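Local coordinates for protein uncharacterized RNA methyltransferase pyrab10780 (Pyrococcus abyssi, PDB 2JJQ) that methylates carbon 5 of uridine 54 in tRNA, using S-adenosyl-L-methionine as the methyl donor, at residues 219-233 with 243-255. Residues are numbered along the deposited sequence; the frame is centred on the assembly and turned at random.
Sequences DPTNYFDFDSIYWSV and GDIERFWGKEFIR
Pro-220 lays CD over one face of the Trp-249 indole, 3.6 Å from the centroid of its six-membered ring, a CH-pi contact; Arg-247 CG lies against the opposite face. The indole is thus sandwiched beside the Asx turn that Asp-219 makes with Thr-221 N. Further on, Asp-227 O accepts a backbone hydrogen bond from Lys-251 N, and Ser-228 OG donates to Lys-251 O at 2.8 Å. Ile-229 and Trp-249 form a hydrogen-bonded pair in the antiparallel ladder of a beta hairpin. Tyr-230 takes Phe-248 CB squarely over its ring centre, 3.5 Å from the centroid, while its OH donates to Glu-252 O at 2.6 Å, on a lone pair of that carbonyl, and also accepts from a water. At Trp-231 the ladder slips by one: its O accepts from both Glu-246 N (2.9 Å) and Arg-247 N (3.2 Å), a classic beta bulge, and Glu-246 CG rests over one face of the Trp-231 indole, offset toward the rim. Val-233 and Asp-244 close the pairing with two hydrogen bonds. Strand 244-250 edges the five-stranded sheet, strand 228-233 lies between it and strand 206-212, to which it runs parallel, and helix 162-178 packs against Pro-220 through Phe-174.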
loop_
_atom_site.group_PDB
_atom_site.type_symbol
_atom_site.label_atom_id
_atom_site.label_comp_id
_atom_site.label_asym_id
_atom_site.label_seq_id
_atom_site.Cartn_x
_atom_site.Cartn_y
_atom_site.Cartn_z
ATOM N N ASP A 219 29.403 9.408 5.891
ATOM C CA ASP A 219 28.599 9.839 7.032
ATOM C C ASP A 219 27.466 10.734 6.562
ATOM O O ASP A 219 27.713 11.786 6.010
ATOM C CB ASP A 219 29.500 10.598 7.994
ATOM C CG ASP A 219 28.787 11.012 9.242
ATOM O OD1 ASP A 219 27.572 10.748 9.383
ATOM O OD2 ASP A 219 29.465 11.621 10.096
ATOM N N PRO A 220 26.190 10.301 6.747
ATOM C CA PRO A 220 25.063 11.081 6.260
ATOM C C PRO A 220 24.549 12.109 7.282
ATOM O O PRO A 220 23.765 12.947 6.957
ATOM C CB PRO A 220 23.989 9.994 6.015
ATOM C CG PRO A 220 24.285 8.952 7.060
ATOM C CD PRO A 220 25.777 8.969 7.268
ATOM N N THR A 221 25.056 12.048 8.506
ATOM C CA THR A 221 24.601 12.851 9.636
ATOM C C THR A 221 24.691 14.354 9.454
ATOM O O THR A 221 23.857 15.083 9.953
ATOM C CB THR A 221 25.389 12.399 10.882
ATOM O OG1 THR A 221 24.762 11.201 11.355
ATOM C CG2 THR A 221 25.339 13.404 11.913
ATOM N N ASN A 222 25.687 14.823 8.733
ATOM C CA ASN A 222 25.771 16.261 8.446
ATOM C C ASN A 222 24.904 16.727 7.286
ATOM O O ASN A 222 24.880 17.903 6.973
ATOM C CB ASN A 222 27.216 16.674 8.168
ATOM C CG ASN A 222 28.066 16.645 9.427
ATOM O OD1 ASN A 222 29.206 16.171 9.401
ATOM N ND2 ASN A 222 27.506 17.131 10.537
ATOM N N TYR A 223 24.184 15.805 6.652
ATOM C CA TYR A 223 23.388 16.195 5.505
ATOM C C TYR A 223 21.908 16.081 5.755
ATOM O O TYR A 223 21.122 16.716 5.069
ATOM C CB TYR A 223 23.773 15.333 4.302
ATOM C CG TYR A 223 25.164 15.660 3.850
ATOM C CD1 TYR A 223 25.399 16.719 2.949
ATOM C CD2 TYR A 223 26.261 14.974 4.373
ATOM C CE1 TYR A 223 26.706 17.039 2.551
ATOM C CE2 TYR A 223 27.542 15.282 3.980
ATOM C CZ TYR A 223 27.759 16.310 3.074
ATOM O OH TYR A 223 29.062 16.602 2.699
ATOM N N PHE A 224 21.533 15.230 6.711
ATOM C CA PHE A 224 20.106 15.013 7.036
ATOM C C PHE A 224 19.837 15.233 8.509
ATOM O O PHE A 224 20.686 14.918 9.331
ATOM C CB PHE A 224 19.682 13.584 6.659
ATOM C CG PHE A 224 19.801 13.313 5.198
ATOM C CD1 PHE A 224 18.713 13.520 4.369
ATOM C CD2 PHE A 224 21.032 12.934 4.638
ATOM C CE1 PHE A 224 18.799 13.332 3.027
ATOM C CE2 PHE A 224 21.140 12.731 3.275
ATOM C CZ PHE A 224 20.032 12.964 2.461
ATOM N N ASP A 225 18.652 15.760 8.813
ATOM C CA ASP A 225 18.242 16.031 10.183
ATOM C C ASP A 225 17.049 15.178 10.625
ATOM O O ASP A 225 16.414 15.474 11.654
ATOM C CB ASP A 225 17.867 17.508 10.348
ATOM C CG ASP A 225 19.044 18.411 10.197
ATOM O OD1 ASP A 225 20.022 18.237 11.002
ATOM O OD2 ASP A 225 19.011 19.263 9.249
ATOM N N PHE A 226 16.797 14.087 9.922
ATOM C CA PHE A 226 15.616 13.284 10.204
ATOM C C PHE A 226 15.842 12.426 11.456
ATOM O O PHE A 226 16.986 12.200 11.903
ATOM C CB PHE A 226 15.285 12.397 8.985
ATOM C CG PHE A 226 14.898 13.164 7.770
ATOM C CD1 PHE A 226 14.048 14.283 7.863
ATOM C CD2 PHE A 226 15.374 12.751 6.505
ATOM C CE1 PHE A 226 13.676 14.984 6.705
ATOM C CE2 PHE A 226 15.018 13.443 5.347
ATOM C CZ PHE A 226 14.173 14.582 5.447
ATOM N N ASP A 227 14.757 11.964 12.060
ATOM C CA ASP A 227 14.864 11.171 13.284
ATOM C C ASP A 227 15.648 9.875 13.137
ATOM O O ASP A 227 16.269 9.407 14.096
ATOM C CB ASP A 227 13.456 10.804 13.728
ATOM C CG ASP A 227 12.563 12.032 13.810
ATOM O OD1 ASP A 227 12.325 12.459 14.961
ATOM O OD2 ASP A 227 12.172 12.565 12.742
ATOM N N SER A 228 15.576 9.248 11.966
ATOM C CA SER A 228 16.272 7.958 11.754
ATOM C C SER A 228 16.917 8.006 10.351
ATOM O O SER A 228 16.239 8.423 9.381
ATOM C CB SER A 228 15.246 6.792 11.851
ATOM O OG SER A 228 15.846 5.539 11.557
ATOM N N ILE A 229 18.214 7.664 10.235
ATOM C CA ILE A 229 18.876 7.484 8.953
ATOM C C ILE A 229 19.403 6.047 8.917
ATOM O O ILE A 229 20.065 5.610 9.840
ATOM C CB ILE A 229 20.062 8.424 8.769
ATOM C CG1 ILE A 229 19.613 9.881 8.892
ATOM C CG2 ILE A 229 20.746 8.089 7.413
ATOM C CD1 ILE A 229 20.782 10.831 9.266
ATOM N N TYR A 230 19.077 5.304 7.872
ATOM C CA TYR A 230 19.508 3.939 7.727
ATOM C C TYR A 230 20.332 3.819 6.453
ATOM O O TYR A 230 20.086 4.555 5.467
ATOM C CB TYR A 230 18.304 3.031 7.562
ATOM C CG TYR A 230 17.872 2.366 8.853
ATOM C CD1 TYR A 230 18.330 1.070 9.183
ATOM C CD2 TYR A 230 17.027 3.006 9.720
ATOM C CE1 TYR A 230 17.947 0.442 10.329
ATOM C CE2 TYR A 230 16.619 2.378 10.895
ATOM C CZ TYR A 230 17.061 1.078 11.188
ATOM O OH TYR A 230 16.648 0.451 12.369
ATOM N N TRP A 231 21.312 2.921 6.505
ATOM C CA TRP A 231 22.033 2.451 5.344
ATOM C C TRP A 231 21.784 0.949 5.226
ATOM O O TRP A 231 22.060 0.214 6.167
ATOM C CB TRP A 231 23.531 2.727 5.524
ATOM C CG TRP A 231 24.389 2.142 4.444
ATOM C CD1 TRP A 231 24.037 1.844 3.134
ATOM C CD2 TRP A 231 25.752 1.768 4.590
ATOM N NE1 TRP A 231 25.138 1.316 2.460
ATOM C CE2 TRP A 231 26.195 1.245 3.338
ATOM C CE3 TRP A 231 26.674 1.885 5.646
ATOM C CZ2 TRP A 231 27.521 0.832 3.130
ATOM C CZ3 TRP A 231 27.980 1.431 5.445
ATOM C CH2 TRP A 231 28.387 0.911 4.201
ATOM N N SER A 232 21.253 0.502 4.081
ATOM C CA SER A 232 20.964 -0.895 3.821
ATOM C C SER A 232 21.727 -1.276 2.551
ATOM O O SER A 232 21.846 -0.481 1.646
ATOM C CB SER A 232 19.478 -1.133 3.575
ATOM O OG SER A 232 18.696 -0.726 4.697
ATOM N N VAL A 233 22.213 -2.500 2.503
ATOM C CA VAL A 233 22.987 -2.982 1.365
ATOM C C VAL A 233 22.216 -4.127 0.736
ATOM O O VAL A 233 21.954 -5.167 1.361
ATOM C CB VAL A 233 24.398 -3.427 1.746
ATOM C CG1 VAL A 233 25.082 -4.053 0.528
ATOM C CG2 VAL A 233 25.199 -2.253 2.241
ATOM N N GLY A 243 17.402 -3.791 1.649
ATOM C CA GLY A 243 18.578 -4.645 1.684
ATOM C C GLY A 243 18.874 -5.009 3.124
ATOM O O GLY A 243 18.072 -4.745 4.026
ATOM N N ASP A 244 20.048 -5.557 3.340
ATOM C CA ASP A 244 20.483 -5.902 4.708
ATOM C C ASP A 244 20.807 -4.633 5.474
ATOM O O ASP A 244 21.485 -3.784 4.960
ATOM C CB ASP A 244 21.755 -6.774 4.631
ATOM C CG ASP A 244 21.521 -8.092 3.859
ATOM O OD1 ASP A 244 20.375 -8.591 3.891
ATOM O OD2 ASP A 244 22.484 -8.621 3.234
ATOM N N ILE A 245 20.330 -4.520 6.706
ATOM C CA ILE A 245 20.619 -3.386 7.520
ATOM C C ILE A 245 22.121 -3.341 7.827
ATOM O O ILE A 245 22.662 -4.274 8.426
ATOM C CB ILE A 245 19.844 -3.492 8.850
ATOM C CG1 ILE A 245 18.326 -3.509 8.552
ATOM C CG2 ILE A 245 20.275 -2.378 9.794
ATOM C CD1 ILE A 245 17.830 -2.285 7.771
ATOM N N GLU A 246 22.759 -2.256 7.432
ATOM C CA GLU A 246 24.168 -2.074 7.677
ATOM C C GLU A 246 24.436 -1.131 8.851
ATOM O O GLU A 246 25.334 -1.384 9.677
ATOM C CB GLU A 246 24.819 -1.598 6.392
ATOM C CG GLU A 246 26.313 -1.346 6.460
ATOM C CD GLU A 246 27.138 -2.615 6.628
ATOM O OE1 GLU A 246 26.607 -3.716 6.395
ATOM O OE2 GLU A 246 28.330 -2.475 6.989
ATOM N N ARG A 247 23.736 -0.005 8.893
ATOM C CA ARG A 247 23.951 0.972 9.986
ATOM C C ARG A 247 22.740 1.864 10.043
ATOM O O ARG A 247 22.084 2.078 9.008
ATOM C CB ARG A 247 25.209 1.825 9.651
ATOM C CG ARG A 247 25.668 2.737 10.846
ATOM C CD ARG A 247 27.192 3.013 10.690
ATOM N NE ARG A 247 27.626 3.969 11.724
ATOM C CZ ARG A 247 28.878 4.422 11.806
ATOM N NH1 ARG A 247 29.787 3.993 10.928
ATOM N NH2 ARG A 247 29.210 5.282 12.743
ATOM N N PHE A 248 22.439 2.367 11.240
ATOM C CA PHE A 248 21.520 3.477 11.392
ATOM C C PHE A 248 22.108 4.508 12.344
ATOM O O PHE A 248 22.973 4.174 13.177
ATOM C CB PHE A 248 20.118 2.957 11.874
ATOM C CG PHE A 248 20.099 2.414 13.309
ATOM C CD1 PHE A 248 20.265 1.046 13.561
ATOM C CD2 PHE A 248 19.880 3.263 14.368
ATOM C CE1 PHE A 248 20.243 0.544 14.893
ATOM C CE2 PHE A 248 19.808 2.778 15.696
ATOM C CZ PHE A 248 20.009 1.398 15.930
ATOM N N TRP A 249 21.661 5.742 12.190
ATOM C CA TRP A 249 22.000 6.891 13.002
ATOM C C TRP A 249 20.658 7.432 13.517
ATOM O O TRP A 249 19.642 7.459 12.770
ATOM C CB TRP A 249 22.724 7.974 12.161
ATOM C CG TRP A 249 24.070 7.562 11.585
ATOM C CD1 TRP A 249 25.304 7.923 12.059
ATOM C CD2 TRP A 249 24.315 6.789 10.382
ATOM N NE1 TRP A 249 26.292 7.381 11.269
ATOM C CE2 TRP A 249 25.715 6.698 10.223
ATOM C CE3 TRP A 249 23.480 6.205 9.411
ATOM C CZ2 TRP A 249 26.316 6.021 9.153
ATOM C CZ3 TRP A 249 24.091 5.472 8.344
ATOM C CH2 TRP A 249 25.495 5.408 8.228
ATOM N N GLY A 250 20.611 7.820 14.779
ATOM C CA GLY A 250 19.364 8.308 15.368
ATOM C C GLY A 250 18.530 7.130 15.812
ATOM O O GLY A 250 19.064 6.144 16.318
ATOM N N LYS A 251 17.210 7.222 15.643
ATOM C CA LYS A 251 16.319 6.220 16.216
ATOM C C LYS A 251 16.348 4.911 15.438
ATOM O O LYS A 251 16.404 4.908 14.197
ATOM C CB LYS A 251 14.870 6.741 16.237
ATOM C CG LYS A 251 14.642 7.936 17.123
ATOM C CD LYS A 251 13.176 8.374 17.131
ATOM C CE LYS A 251 13.070 9.896 17.421
ATOM N NZ LYS A 251 11.979 10.280 18.377
ATOM N N GLU A 252 16.349 3.801 16.159
ATOM C CA GLU A 252 16.301 2.523 15.485
ATOM C C GLU A 252 14.940 2.388 14.758
ATOM O O GLU A 252 14.850 1.789 13.692
ATOM C CB GLU A 252 16.459 1.392 16.476
ATOM C CG GLU A 252 16.576 0.045 15.820
ATOM C CD GLU A 252 16.689 -1.074 16.809
ATOM O OE1 GLU A 252 16.405 -0.853 17.990
ATOM O OE2 GLU A 252 17.028 -2.214 16.378
ATOM N N PHE A 253 13.888 2.937 15.350
ATOM C CA PHE A 253 12.549 2.846 14.697
ATOM C C PHE A 253 11.907 4.211 14.766
ATOM O O PHE A 253 12.087 4.925 15.772
ATOM C CB PHE A 253 11.586 1.889 15.419
ATOM C CG PHE A 253 12.080 0.521 15.599
ATOM C CD1 PHE A 253 11.879 -0.422 14.620
ATOM C CD2 PHE A 253 12.742 0.159 16.768
ATOM C CE1 PHE A 253 12.336 -1.769 14.794
ATOM C CE2 PHE A 253 13.184 -1.167 16.938
ATOM C CZ PHE A 253 12.979 -2.099 15.975
ATOM N N ILE A 254 11.165 4.613 13.735
ATOM C CA ILE A 254 10.219 5.705 13.998
ATOM C C ILE A 254 8.836 5.141 14.346
ATOM O O ILE A 254 8.617 3.919 14.291
ATOM C CB ILE A 254 10.107 6.707 12.824
ATOM C CG1 ILE A 254 9.576 5.995 11.565
ATOM C CG2 ILE A 254 11.546 7.377 12.602
ATOM C CD1 ILE A 254 9.179 6.990 10.406
ATOM N N ARG A 255 7.927 6.032 14.705
ATOM C CA ARG A 255 6.582 5.575 15.020
ATOM C C ARG A 255 5.530 6.273 14.186
ATOM O O ARG A 255 5.640 7.467 13.837
ATOM C CB ARG A 255 6.211 5.860 16.472
ATOM C CG ARG A 255 6.937 5.018 17.486
ATOM C CD ARG A 255 6.615 5.517 18.904
ATOM N NE ARG A 255 7.483 4.793 19.868
ATOM C CZ ARG A 255 7.094 4.382 21.088
ATOM N NH1 ARG A 255 5.852 4.598 21.531
ATOM N NH2 ARG A 255 7.947 3.747 21.876
HETATM O O HOH W 1 17.535 -1.967 12.935
HETATM O O HOH W 2 16.508 -2.000 3.666
#